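Local coordinates for protein salicylate 5-hydroxylase, large oxygenase component (Ralstonia sp., PDB 7C8Z) that serves as the large subunit of the oxygenase component of a multicomponent enzyme that 5-hydroxylates salicylate to gentisate, using a [2Fe-2S] cluster and one iron ion per subunit, at residues R215-L220 against F359-D364; D309-P314 against E366-R371; V71-E76 against G182-A187; D304-D309 against R372-N377. One frame throughout, in Å; residues are numbered along the deposited sequence.

Contact 1: residues R215-L220 against F359-D364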
loop_
_atom_site.group_PDB
_atom_site.type_symbol
_atom_site.label_atom_id
_atom_site.label_comp_id
_atom_site.label_asym_id
_atom_site.label_seq_id
_atom_site.Cartn_x
_atom_site.Cartn_y
_atom_site.Cartn_z
ATOM N N ARG A 215 18.829 -32.082 -24.043
ATOM C CA ARG A 215 19.521 -30.950 -24.638
ATOM C C ARG A 215 19.832 -29.916 -23.561
ATOM O O ARG A 215 19.122 -29.799 -22.561
ATOM C CB ARG A 215 18.657 -30.310 -25.725
ATOM C CG ARG A 215 18.406 -31.161 -26.951
ATOM C CD ARG A 215 17.348 -30.515 -27.835
ATOM N NE ARG A 215 16.005 -30.720 -27.301
ATOM C CZ ARG A 215 14.895 -30.197 -27.815
ATOM N NH1 ARG A 215 14.958 -29.417 -28.889
ATOM N NH2 ARG A 215 13.717 -30.458 -27.254
ATOM N N LYS A 216 20.908 -29.162 -23.762
ATOM C CA LYS A 216 21.204 -28.054 -22.868
ATOM C C LYS A 216 20.370 -26.845 -23.269
ATOM O O LYS A 216 20.242 -26.527 -24.455
ATOM C CB LYS A 216 22.696 -27.714 -22.880
ATOM C CG LYS A 216 23.394 -27.952 -21.532
ATOM C CD LYS A 216 23.304 -26.723 -20.612
ATOM C CE LYS A 216 23.732 -27.041 -19.172
ATOM N NZ LYS A 216 23.991 -25.815 -18.354
ATOM N N LEU A 217 19.789 -26.181 -22.278
ATOM C CA LEU A 217 18.854 -25.092 -22.513
ATOM C C LEU A 217 19.573 -23.749 -22.461
ATOM O O LEU A 217 20.617 -23.609 -21.818
ATOM C CB LEU A 217 17.727 -25.113 -21.478
ATOM C CG LEU A 217 17.278 -26.502 -21.019
ATOM C CD1 LEU A 217 16.302 -26.401 -19.860
ATOM C CD2 LEU A 217 16.659 -27.274 -22.173
ATOM N N LYS A 218 19.021 -22.772 -23.180
ATOM C CA LYS A 218 19.476 -21.385 -23.126
ATOM C C LYS A 218 18.317 -20.543 -22.609
ATOM O O LYS A 218 17.218 -20.584 -23.171
ATOM C CB LYS A 218 19.961 -20.888 -24.492
ATOM C CG LYS A 218 19.021 -21.166 -25.654
ATOM C CD LYS A 218 19.657 -20.781 -26.986
ATOM C CE LYS A 218 19.663 -19.274 -27.185
ATOM N NZ LYS A 218 19.995 -18.896 -28.589
ATOM N N ILE A 219 18.563 -19.791 -21.538
ATOM C CA ILE A 219 17.521 -18.976 -20.917
ATOM C C ILE A 219 17.194 -17.782 -21.805
ATOM O O ILE A 219 18.069 -16.967 -22.124
ATOM C CB ILE A 219 17.945 -18.522 -19.516
ATOM C CG1 ILE A 219 18.356 -19.728 -18.678
ATOM C CG2 ILE A 219 16.815 -17.767 -18.839
ATOM C CD1 ILE A 219 17.272 -20.762 -18.542
ATOM N N LEU A 220 15.920 -17.651 -22.175
ATOM C CA LEU A 220 15.482 -16.481 -22.921
ATOM C C LEU A 220 15.099 -15.331 -21.999
ATOM O O LEU A 220 15.402 -14.171 -22.306
ATOM C CB LEU A 220 14.299 -16.834 -23.828
ATOM C CG LEU A 220 14.535 -17.884 -24.919
ATOM C CD1 LEU A 220 13.286 -18.070 -25.768
ATOM C CD2 LEU A 220 15.729 -17.516 -25.788
ATOM N N PHE A 359 12.493 -20.389 -22.015
ATOM C CA PHE A 359 13.795 -20.893 -22.432
ATOM C C PHE A 359 13.706 -21.533 -23.809
ATOM O O PHE A 359 12.626 -21.877 -24.292
ATOM C CB PHE A 359 14.366 -21.905 -21.424
ATOM C CG PHE A 359 13.495 -23.116 -21.208
ATOM C CD1 PHE A 359 12.432 -23.075 -20.317
ATOM C CD2 PHE A 359 13.751 -24.301 -21.881
ATOM C CE1 PHE A 359 11.639 -24.186 -20.111
ATOM C CE2 PHE A 359 12.960 -25.416 -21.680
ATOM C CZ PHE A 359 11.907 -25.358 -20.791
ATOM N N GLY A 360 14.870 -21.668 -24.439
ATOM C CA GLY A 360 15.024 -22.398 -25.679
ATOM C C GLY A 360 16.103 -23.449 -25.526
ATOM O O GLY A 360 16.544 -23.720 -24.404
ATOM N N PHE A 361 16.534 -24.055 -26.627
ATOM C CA PHE A 361 17.547 -25.098 -26.596
ATOM C C PHE A 361 18.831 -24.597 -27.241
ATOM O O PHE A 361 18.825 -23.659 -28.044
ATOM C CB PHE A 361 17.053 -26.361 -27.308
ATOM C CG PHE A 361 15.692 -26.805 -26.864
ATOM C CD1 PHE A 361 15.537 -27.558 -25.711
ATOM C CD2 PHE A 361 14.565 -26.455 -27.588
ATOM C CE1 PHE A 361 14.290 -27.959 -25.292
ATOM C CE2 PHE A 361 13.312 -26.856 -27.175
ATOM C CZ PHE A 361 13.174 -27.609 -26.025
ATOM N N GLU A 362 19.944 -25.234 -26.867
ATOM C CA GLU A 362 21.244 -24.797 -27.365
ATOM C C GLU A 362 21.352 -24.932 -28.880
ATOM O O GLU A 362 22.010 -24.108 -29.524
ATOM C CB GLU A 362 22.368 -25.569 -26.666
ATOM C CG GLU A 362 23.639 -24.743 -26.442
ATOM C CD GLU A 362 23.550 -23.825 -25.227
ATOM O OE1 GLU A 362 23.264 -22.620 -25.406
ATOM O OE2 GLU A 362 23.773 -24.306 -24.094
ATOM N N ASP A 363 20.741 -25.967 -29.466
ATOM C CA ASP A 363 20.823 -26.159 -30.911
ATOM C C ASP A 363 19.963 -25.181 -31.694
ATOM O O ASP A 363 19.878 -25.302 -32.925
ATOM C CB ASP A 363 20.449 -27.594 -31.292
ATOM C CG ASP A 363 19.142 -28.052 -30.676
ATOM O OD1 ASP A 363 18.119 -27.353 -30.837
ATOM O OD2 ASP A 363 19.140 -29.131 -30.045
ATOM N N ASP A 364 19.321 -24.228 -31.026
ATOM C CA ASP A 364 18.474 -23.280 -31.725
ATOM C C ASP A 364 19.333 -22.256 -32.427
ATOM O O ASP A 364 20.203 -21.622 -31.821
ATOM C CB ASP A 364 17.511 -22.566 -30.781
ATOM C CG ASP A 364 16.343 -23.433 -30.391
ATOM O OD1 ASP A 364 15.853 -24.196 -31.250
ATOM O OD2 ASP A 364 15.923 -23.359 -29.222
#
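Arg215 lays its guanidinium flat over one face of the Phe361 ring, with CZ of Arg215 3.3 Å from the ring centroid and the two planes only 12° apart. This is a stacked cation-pi pair. A bend at chi3 (-77°) folds the arginine back over the ring, while NE is held by Asn213; Trp315 joins both partners, in a cation-pi contact with the arginine and edge-to-face with the phenylalanine. The Asp363 carboxylate lies near the plane of the guanidinium at its edge, but Asp363 OD1 is 4.2 Å from Arg215 NH1, beyond a salt bridge.

Leu217 splits its methyls between the two aromatic rings. It lies alongside Phe361 and points the same way, with CD2 of Leu217 3.7 Å from CD1 of Phe361, and CD1 of Leu217 approaches CD2 of Phe359 obliquely at 3.9 Å. The strands that carry them run antiparallel: Lys218 and Gly360 form the hydrogen-bonded pair, with Lys218 N to Gly360 O and Gly360 N to Lys218 O both 2.9 Å, and Glu362 N reaches Lys216 O at 2.8 Å. In the turn that follows, Asp364 OD2 accepts from Phe361 N at 2.8 Å and also pairs with Arg372.

The arginine's charge thus lies over the face of the Phe361 ring, with the Asp363 carboxylate probably adding a weaker, longer-range attraction.

Contact 2: residues D309-P314 against E366-R371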
loop_
_atom_site.group_PDB
_atom_site.type_symbol
_atom_site.label_atom_id
_atom_site.label_comp_id
_atom_site.label_asym_id
_atom_site.label_seq_id
_atom_site.Cartn_x
_atom_site.Cartn_y
_atom_site.Cartn_z
ATOM N N ASP A 309 3.603 -17.807 -37.403
ATOM C CA ASP A 309 4.724 -18.548 -37.998
ATOM C C ASP A 309 5.027 -19.843 -37.239
ATOM O O ASP A 309 6.160 -20.104 -36.827
ATOM C CB ASP A 309 5.973 -17.675 -38.108
ATOM C CG ASP A 309 7.049 -18.310 -38.980
ATOM O OD1 ASP A 309 6.699 -18.944 -39.999
ATOM O OD2 ASP A 309 8.247 -18.186 -38.639
ATOM N N ILE A 310 3.990 -20.649 -37.024
ATOM C CA ILE A 310 4.139 -21.895 -36.279
ATOM C C ILE A 310 4.797 -22.930 -37.182
ATOM O O ILE A 310 4.285 -23.242 -38.261
ATOM C CB ILE A 310 2.787 -22.406 -35.764
ATOM C CG1 ILE A 310 2.025 -21.301 -35.034
ATOM C CG2 ILE A 310 2.998 -23.605 -34.856
ATOM C CD1 ILE A 310 2.791 -20.675 -33.900
ATOM N N VAL A 311 5.928 -23.466 -36.739
ATOM C CA VAL A 311 6.668 -24.495 -37.457
ATOM C C VAL A 311 6.791 -25.711 -36.545
ATOM O O VAL A 311 7.287 -25.590 -35.421
ATOM C CB VAL A 311 8.059 -24.007 -37.894
ATOM C CG1 VAL A 311 8.856 -25.150 -38.489
ATOM C CG2 VAL A 311 7.935 -22.858 -38.881
ATOM N N PRO A 312 6.355 -26.893 -36.964
ATOM C CA PRO A 312 6.522 -28.071 -36.108
ATOM C C PRO A 312 7.987 -28.466 -35.992
ATOM O O PRO A 312 8.783 -28.258 -36.910
ATOM C CB PRO A 312 5.703 -29.151 -36.829
ATOM C CG PRO A 312 5.689 -28.713 -38.267
ATOM C CD PRO A 312 5.662 -27.209 -38.226
ATOM N N GLU A 313 8.349 -29.009 -34.825
ATOM C CA GLU A 313 9.716 -29.459 -34.598
ATOM C C GLU A 313 9.739 -30.943 -34.233
ATOM O O GLU A 313 8.817 -31.442 -33.574
ATOM C CB GLU A 313 10.452 -28.614 -33.531
ATOM C CG GLU A 313 9.599 -28.005 -32.448
ATOM C CD GLU A 313 10.356 -26.977 -31.634
ATOM O OE1 GLU A 313 11.375 -27.325 -30.997
ATOM O OE2 GLU A 313 9.885 -25.824 -31.617
ATOM N N PRO A 314 10.759 -31.679 -34.685
ATOM C CA PRO A 314 10.732 -33.145 -34.541
ATOM C C PRO A 314 10.641 -33.650 -33.107
ATOM O O PRO A 314 9.990 -34.678 -32.882
ATOM C CB PRO A 314 12.047 -33.590 -35.203
ATOM C CG PRO A 314 12.504 -32.428 -36.035
ATOM C CD PRO A 314 11.981 -31.202 -35.360
ATOM N N GLU A 366 19.326 -18.693 -34.839
ATOM C CA GLU A 366 18.927 -17.307 -34.710
ATOM C C GLU A 366 17.497 -17.100 -35.211
ATOM O O GLU A 366 16.718 -16.365 -34.572
ATOM C CB GLU A 366 20.056 -16.566 -35.442
ATOM C CG GLU A 366 21.153 -15.987 -34.550
ATOM C CD GLU A 366 21.835 -14.707 -35.064
ATOM O OE1 GLU A 366 21.251 -13.621 -35.303
ATOM O OE2 GLU A 366 23.098 -14.864 -35.031
ATOM N N GLU A 367 17.092 -17.902 -36.206
ATOM C CA GLU A 367 15.700 -17.977 -36.635
ATOM C C GLU A 367 14.792 -18.546 -35.540
ATOM O O GLU A 367 13.747 -17.964 -35.217
ATOM C CB GLU A 367 15.644 -18.835 -37.894
ATOM C CG GLU A 367 14.286 -19.115 -38.467
ATOM C CD GLU A 367 14.338 -20.237 -39.488
ATOM O OE1 GLU A 367 14.261 -21.420 -39.088
ATOM O OE2 GLU A 367 14.452 -19.930 -40.692
ATOM N N TRP A 368 15.185 -19.684 -34.944
ATOM C CA TRP A 368 14.324 -20.353 -33.967
ATOM C C TRP A 368 14.238 -19.569 -32.669
ATOM O O TRP A 368 13.175 -19.515 -32.036
ATOM C CB TRP A 368 14.813 -21.779 -33.696
ATOM C CG TRP A 368 14.263 -22.744 -34.672
ATOM C CD1 TRP A 368 14.927 -23.312 -35.710
ATOM C CD2 TRP A 368 12.916 -23.236 -34.735
ATOM N NE1 TRP A 368 14.087 -24.133 -36.417
ATOM C CE2 TRP A 368 12.846 -24.105 -35.838
ATOM C CE3 TRP A 368 11.768 -23.032 -33.962
ATOM C CZ2 TRP A 368 11.677 -24.772 -36.190
ATOM C CZ3 TRP A 368 10.605 -23.694 -34.313
ATOM C CH2 TRP A 368 10.569 -24.554 -35.417
ATOM N N THR A 369 15.351 -18.970 -32.246
ATOM C CA THR A 369 15.304 -18.093 -31.085
ATOM C C THR A 369 14.318 -16.950 -31.296
ATOM O O THR A 369 13.468 -16.684 -30.425
ATOM C CB THR A 369 16.696 -17.541 -30.766
ATOM O OG1 THR A 369 17.579 -18.618 -30.417
ATOM C CG2 THR A 369 16.605 -16.558 -29.599
ATOM N N GLN A 370 14.389 -16.271 -32.462
ATOM C CA GLN A 370 13.483 -15.133 -32.602
ATOM C C GLN A 370 12.036 -15.633 -32.671
ATOM O O GLN A 370 11.107 -14.957 -32.213
ATOM C CB GLN A 370 13.773 -14.298 -33.857
ATOM C CG GLN A 370 15.086 -13.567 -33.693
ATOM C CD GLN A 370 15.656 -12.855 -34.921
ATOM O OE1 GLN A 370 16.077 -13.472 -35.961
ATOM N NE2 GLN A 370 16.075 -11.592 -34.578
ATOM N N ARG A 371 11.833 -16.811 -33.269
ATOM C CA ARG A 371 10.502 -17.407 -33.346
ATOM C C ARG A 371 9.909 -17.618 -31.960
ATOM O O ARG A 371 8.758 -17.239 -31.697
ATOM C CB ARG A 371 10.570 -18.738 -34.099
ATOM C CG ARG A 371 9.310 -19.593 -33.986
ATOM C CD ARG A 371 8.971 -20.327 -35.286
ATOM N NE ARG A 371 10.172 -20.836 -35.942
ATOM C CZ ARG A 371 10.498 -20.593 -37.205
ATOM N NH1 ARG A 371 9.713 -19.848 -37.970
ATOM N NH2 ARG A 371 11.620 -21.094 -37.701
#
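Val311 turns CG1 anti to its backbone N (chi1 173°), which sends its two methyls to different partners: CG1 to the Trp368 ring and CG2 to the Arg371 guanidinium. Arg371, bent at both chi2 and chi3, curls its guanidinium back so that NH2 sits 3.7 Å above the plane of the Trp368 ring, over its centre. CG2 of Val311 then lies over one face of the guanidinium, 3.6 Å from Arg371 NH1, and CG1 of Val311 is 3.6 Å from Trp368 CH2. The carbonyl of Val311 comes to the indole at its edge, in the ring plane, with O 3.4 Å from Trp368 CH2; the same oxygen accepts from Asn337. Glu313 runs antiparallel to the Trp368 side chain, its OE2 nearest CZ3 of Trp368, and its carboxylate is bound by Arg372.

At the guanidinium edge, Glu367 OE1 forms a salt bridge to Arg371 NH2 at 3.0 Å, one helical turn back. Asp309 joins this network through Arg371 NH1, but its modelled distance is doubtfully short. The arrangement is an i to i+4 salt bridge in a surface contact of helix 366-375, extended to the loop that packs against it in the catalytic domain of a ring-hydroxylating oxygenase.

Contact 3: residues V71-E76 against G182-A187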
loop_
_atom_site.group_PDB
_atom_site.type_symbol
_atom_site.label_atom_id
_atom_site.label_comp_id
_atom_site.label_asym_id
_atom_site.label_seq_id
_atom_site.Cartn_x
_atom_site.Cartn_y
_atom_site.Cartn_z
ATOM N N VAL A 71 12.766 -25.500 -8.236
ATOM C CA VAL A 71 13.679 -24.429 -7.863
ATOM C C VAL A 71 14.422 -23.826 -9.049
ATOM O O VAL A 71 14.977 -22.722 -8.909
ATOM C CB VAL A 71 14.685 -24.884 -6.783
ATOM C CG1 VAL A 71 13.955 -25.297 -5.511
ATOM C CG2 VAL A 71 15.561 -26.006 -7.295
ATOM N N GLY A 72 14.467 -24.466 -10.214
ATOM C CA GLY A 72 14.960 -23.714 -11.359
ATOM C C GLY A 72 15.453 -24.606 -12.487
ATOM O O GLY A 72 15.033 -25.749 -12.625
ATOM N N LEU A 73 16.320 -24.020 -13.309
ATOM C CA LEU A 73 16.957 -24.704 -14.422
ATOM C C LEU A 73 18.467 -24.717 -14.230
ATOM O O LEU A 73 19.046 -23.769 -13.687
ATOM C CB LEU A 73 16.617 -24.025 -15.749
ATOM C CG LEU A 73 15.128 -23.975 -16.084
ATOM C CD1 LEU A 73 14.922 -23.488 -17.512
ATOM C CD2 LEU A 73 14.518 -25.348 -15.879
ATOM N N GLU A 74 19.108 -25.789 -14.708
ATOM C CA GLU A 74 20.560 -25.882 -14.598
ATOM C C GLU A 74 21.250 -24.755 -15.356
ATOM O O GLU A 74 22.292 -24.257 -14.915
ATOM C CB GLU A 74 21.048 -27.237 -15.106
ATOM C CG GLU A 74 20.534 -28.412 -14.303
ATOM C CD GLU A 74 21.472 -29.606 -14.340
ATOM O OE1 GLU A 74 22.705 -29.398 -14.348
ATOM O OE2 GLU A 74 20.973 -30.754 -14.358
ATOM N N ALA A 75 20.682 -24.340 -16.491
ATOM C CA ALA A 75 21.275 -23.272 -17.287
ATOM C C ALA A 75 21.337 -21.948 -16.540
ATOM O O ALA A 75 22.137 -21.082 -16.910
ATOM C CB ALA A 75 20.497 -23.094 -18.591
ATOM N N GLU A 76 20.513 -21.758 -15.506
ATOM C CA GLU A 76 20.612 -20.535 -14.718
ATOM C C GLU A 76 21.879 -20.493 -13.874
ATOM O O GLU A 76 22.253 -19.419 -13.396
ATOM C CB GLU A 76 19.394 -20.372 -13.804
ATOM C CG GLU A 76 18.074 -20.794 -14.419
ATOM C CD GLU A 76 16.878 -20.344 -13.603
ATOM O OE1 GLU A 76 16.513 -19.156 -13.667
ATOM O OE2 GLU A 76 16.312 -21.181 -12.877
ATOM N N GLY A 182 17.125 -33.665 -16.901
ATOM C CA GLY A 182 16.795 -33.039 -18.167
ATOM C C GLY A 182 17.053 -31.547 -18.227
ATOM O O GLY A 182 16.635 -30.879 -19.177
ATOM N N GLY A 183 17.729 -31.008 -17.216
ATOM C CA GLY A 183 17.967 -29.586 -17.127
ATOM C C GLY A 183 17.113 -28.870 -16.108
ATOM O O GLY A 183 17.385 -27.701 -15.808
ATOM N N ALA A 184 16.086 -29.525 -15.579
ATOM C CA ALA A 184 15.240 -28.935 -14.555
ATOM C C ALA A 184 15.704 -29.401 -13.182
ATOM O O ALA A 184 16.215 -30.514 -13.022
ATOM C CB ALA A 184 13.773 -29.308 -14.775
ATOM N N VAL A 185 15.507 -28.544 -12.182
ATOM C CA VAL A 185 16.005 -28.774 -10.832
ATOM C C VAL A 185 14.853 -28.569 -9.861
ATOM O O VAL A 185 14.281 -27.469 -9.792
ATOM C CB VAL A 185 17.177 -27.841 -10.481
ATOM C CG1 VAL A 185 17.769 -28.217 -9.138
ATOM C CG2 VAL A 185 18.246 -27.890 -11.563
ATOM N N PHE A 186 14.517 -29.626 -9.125
ATOM C CA PHE A 186 13.573 -29.625 -8.022
ATOM C C PHE A 186 14.332 -29.849 -6.722
ATOM O O PHE A 186 15.463 -30.343 -6.715
ATOM C CB PHE A 186 12.517 -30.730 -8.191
ATOM C CG PHE A 186 11.540 -30.475 -9.301
ATOM C CD1 PHE A 186 11.957 -30.464 -10.620
ATOM C CD2 PHE A 186 10.202 -30.248 -9.022
ATOM C CE1 PHE A 186 11.064 -30.224 -11.636
ATOM C CE2 PHE A 186 9.305 -30.011 -10.036
ATOM C CZ PHE A 186 9.735 -29.997 -11.345
ATOM N N ALA A 187 13.678 -29.528 -5.613
ATOM C CA ALA A 187 14.284 -29.715 -4.304
ATOM C C ALA A 187 13.189 -30.061 -3.309
ATOM O O ALA A 187 11.995 -29.956 -3.603
ATOM C CB ALA A 187 15.062 -28.469 -3.860
HETATM O O HOH W 1 18.644 -26.268 -17.551
#
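Val71 and Val185 meet at the apolar centre, where CG2 of Val71 lies 3.6 Å from CG1 of Val185. The other methyl of Val71, CG1, reaches CB of Ala187 at 3.7 Å. Val185 keeps its CG2 beside the backbone N (chi1 -173°), and that places this methyl against the aliphatic part of Glu74, 3.6 Å from CG of Glu74. Val178 of the adjacent strand 175-181 and Ile103 of strand 103-107, one strand further on, also touch Val185. On the opposite face of the sheet Leu73 sets CD2 near CB of Ala184, at 4.2 Å, and packs on Leu217 and Ile219 of strand 217-227.

Further out the backbone takes over. Val185 O accepts two bonds in its carbonyl plane, from Val71 N at 2.9 Å and Gly72 N at 3.0 Å, and Gly72 O takes the amide of Val185 in return. Past the non-hydrogen-bonded pair Leu73 and Ala184, Gly183 O is gripped by Glu74 N at 2.8 Å and by a water at 2.6 Å, which itself accepts from Ala75 N. Glu76 OE2 turns back to take Leu73 N, on its anti side, and pairs with Lys84; Glu74 OE1 binds Arg97.

Two residues, Val71 and Gly72, thus stand opposite one, Val185. This is a classic beta bulge, here near the end of strand 69-73, which lies at the margin of an antiparallel sheet in the Rieske part of the chain and runs into a 3-10 turn.

Contact 4: residues D304-D309 against R372-N377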
loop_
_atom_site.group_PDB
_atom_site.type_symbol
_atom_site.label_atom_id
_atom_site.label_comp_id
_atom_site.label_asym_id
_atom_site.label_seq_id
_atom_site.Cartn_x
_atom_site.Cartn_y
_atom_site.Cartn_z
ATOM N N ASP A 304 0.750 -8.633 -38.652
ATOM C CA ASP A 304 2.118 -9.082 -38.866
ATOM C C ASP A 304 2.154 -10.602 -38.807
ATOM O O ASP A 304 1.942 -11.173 -37.726
ATOM C CB ASP A 304 3.058 -8.481 -37.821
ATOM C CG ASP A 304 4.512 -8.485 -38.269
ATOM O OD1 ASP A 304 4.836 -9.192 -39.248
ATOM O OD2 ASP A 304 5.329 -7.772 -37.646
ATOM N N PRO A 305 2.412 -11.294 -39.921
ATOM C CA PRO A 305 2.395 -12.768 -39.898
ATOM C C PRO A 305 3.368 -13.391 -38.907
ATOM O O PRO A 305 3.144 -14.530 -38.481
ATOM C CB PRO A 305 2.746 -13.155 -41.345
ATOM C CG PRO A 305 3.258 -11.904 -41.997
ATOM C CD PRO A 305 2.630 -10.756 -41.275
ATOM N N ARG A 306 4.432 -12.683 -38.514
ATOM C CA ARG A 306 5.388 -13.258 -37.574
ATOM C C ARG A 306 4.741 -13.660 -36.257
ATOM O O ARG A 306 5.258 -14.552 -35.574
ATOM C CB ARG A 306 6.520 -12.271 -37.294
ATOM C CG ARG A 306 7.558 -12.173 -38.389
ATOM C CD ARG A 306 8.531 -11.055 -38.088
ATOM N NE ARG A 306 7.870 -9.755 -38.106
ATOM C CZ ARG A 306 8.486 -8.607 -37.859
ATOM N NH1 ARG A 306 9.779 -8.602 -37.571
ATOM N NH2 ARG A 306 7.808 -7.466 -37.896
ATOM N N LEU A 307 3.606 -13.053 -35.901
ATOM C CA LEU A 307 2.950 -13.393 -34.644
ATOM C C LEU A 307 2.351 -14.794 -34.647
ATOM O O LEU A 307 1.838 -15.224 -33.608
ATOM C CB LEU A 307 1.867 -12.360 -34.319
ATOM C CG LEU A 307 1.550 -12.115 -32.839
ATOM C CD1 LEU A 307 2.682 -11.362 -32.147
ATOM C CD2 LEU A 307 0.233 -11.362 -32.696
ATOM N N LEU A 308 2.388 -15.522 -35.764
ATOM C CA LEU A 308 2.133 -16.950 -35.655
ATOM C C LEU A 308 3.343 -17.769 -36.095
ATOM O O LEU A 308 4.092 -18.265 -35.246
ATOM C CB LEU A 308 0.906 -17.324 -36.485
ATOM C CG LEU A 308 -0.409 -16.658 -36.066
ATOM C CD1 LEU A 308 -1.481 -16.854 -37.132
ATOM C CD2 LEU A 308 -0.879 -17.189 -34.716
ATOM N N ASP A 309 3.603 -17.807 -37.403
ATOM C CA ASP A 309 4.724 -18.548 -37.998
ATOM C C ASP A 309 5.027 -19.843 -37.239
ATOM O O ASP A 309 6.160 -20.104 -36.827
ATOM C CB ASP A 309 5.973 -17.675 -38.108
ATOM C CG ASP A 309 7.049 -18.310 -38.980
ATOM O OD1 ASP A 309 6.699 -18.944 -39.999
ATOM O OD2 ASP A 309 8.247 -18.186 -38.639
ATOM N N ARG A 372 10.674 -18.243 -31.064
ATOM C CA ARG A 372 10.179 -18.420 -29.702
ATOM C C ARG A 372 9.891 -17.071 -29.057
ATOM O O ARG A 372 8.856 -16.895 -28.396
ATOM C CB ARG A 372 11.175 -19.217 -28.856
ATOM C CG ARG A 372 11.663 -20.517 -29.481
ATOM C CD ARG A 372 12.146 -21.491 -28.413
ATOM N NE ARG A 372 12.847 -22.632 -28.998
ATOM C CZ ARG A 372 12.249 -23.733 -29.444
ATOM N NH1 ARG A 372 10.931 -23.853 -29.377
ATOM N NH2 ARG A 372 12.972 -24.718 -29.961
ATOM N N LEU A 373 10.782 -16.097 -29.261
ATOM C CA LEU A 373 10.601 -14.794 -28.626
ATOM C C LEU A 373 9.321 -14.121 -29.102
ATOM O O LEU A 373 8.545 -13.596 -28.297
ATOM C CB LEU A 373 11.812 -13.902 -28.896
ATOM C CG LEU A 373 13.074 -14.244 -28.103
ATOM C CD1 LEU A 373 14.200 -13.315 -28.512
ATOM C CD2 LEU A 373 12.819 -14.173 -26.602
ATOM N N ILE A 374 9.076 -14.138 -30.412
ATOM C CA ILE A 374 7.898 -13.471 -30.952
ATOM C C ILE A 374 6.634 -14.212 -30.537
ATOM O O ILE A 374 5.606 -13.592 -30.239
ATOM C CB ILE A 374 8.010 -13.328 -32.482
ATOM C CG1 ILE A 374 9.175 -12.399 -32.840
ATOM C CG2 ILE A 374 6.708 -12.789 -33.067
ATOM C CD1 ILE A 374 9.130 -11.840 -34.259
ATOM N N GLN A 375 6.687 -15.544 -30.482
ATOM C CA GLN A 375 5.501 -16.275 -30.062
ATOM C C GLN A 375 5.225 -16.125 -28.570
ATOM O O GLN A 375 4.090 -16.354 -28.139
ATOM C CB GLN A 375 5.638 -17.753 -30.428
ATOM C CG GLN A 375 5.505 -18.029 -31.912
ATOM C CD GLN A 375 5.621 -19.498 -32.235
ATOM O OE1 GLN A 375 6.120 -19.879 -33.293
ATOM N NE2 GLN A 375 5.156 -20.338 -31.319
ATOM N N ALA A 376 6.220 -15.712 -27.779
ATOM C CA ALA A 376 5.967 -15.410 -26.371
ATOM C C ALA A 376 4.987 -14.254 -26.161
ATOM O O ALA A 376 4.533 -14.049 -25.030
ATOM C CB ALA A 376 7.282 -15.102 -25.654
ATOM N N ASN A 377 4.651 -13.495 -27.206
ATOM C CA ASN A 377 3.667 -12.425 -27.067
ATOM C C ASN A 377 2.271 -12.939 -26.731
ATOM O O ASN A 377 1.408 -12.132 -26.363
ATOM C CB ASN A 377 3.621 -11.581 -28.346
ATOM C CG ASN A 377 4.688 -10.489 -28.366
ATOM O OD1 ASN A 377 5.237 -10.118 -27.324
ATOM N ND2 ASN A 377 4.983 -9.970 -29.554
#
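Arg306, whose CD lies 4.0 Å from Ile374 CD1, has its guanidinium fixed by Asp304: NH2 of Arg306 bonds to OD2 of Asp304 at 2.5 Å, at the syn lone pair of OD2, with OD2 19° out of the guanidinium plane of Arg306. The same Asp304 OD2 takes a weak bond from Arg306 NE and forms a hydrogen bond with a polar side chain of another protein's chain in the assembly. The aliphatic part of the arginine lies against the helix.

Ile374 uses both branches. CD1 runs up against CB and CD of Arg306, while CG2 sits 3.4 Å from Arg306 O. The stretch it meets is a short 3-10 turn, 305-307, in the loop between strands 274-278 and 321-326, resting on the C-terminal end of helix 366-375 in the catalytic domain. Beyond it Leu307 meets Asn377 nearly perpendicularly; chi2 near 72° swings its CD1 to 3.7 Å from ND2 of Asn377 and 3.9 Å from CB of Asn377. That contact is packing; the amide nitrogen hydrogen-bonds to the backbone of the other protein's chain. On the other flank, Gln375 extends its side chain past the Leu308 carbonyl, with CG of Gln375 3.6 Å from O of Leu308.

Overall arrangement
Contact 3 closes first along the chain, joining strands 69-73 and 184-188 of the Rieske-side sheet; the other three follow in the catalytic part, where contact 1 alternates along the chain with contacts 2 and 4. Contact 1 pairs the neighbouring strands 217-227 and 352-361, and the chain then runs into helix 366-375, which serves both contact 2 and contact 4. Those two share Asp309 and have centres about 9 Å apart, with contact 2 nested inside the loop closed by contact 4. A probable hydrogen bond from Lys218 to Thr369 links contacts 1 and 2, and Arg372 ties contact 4 to both. Contacts 1 and 3, centres about 13 Å apart, touch through Leu73, packing the two sheets together. All four lie away from the iron and cluster sites.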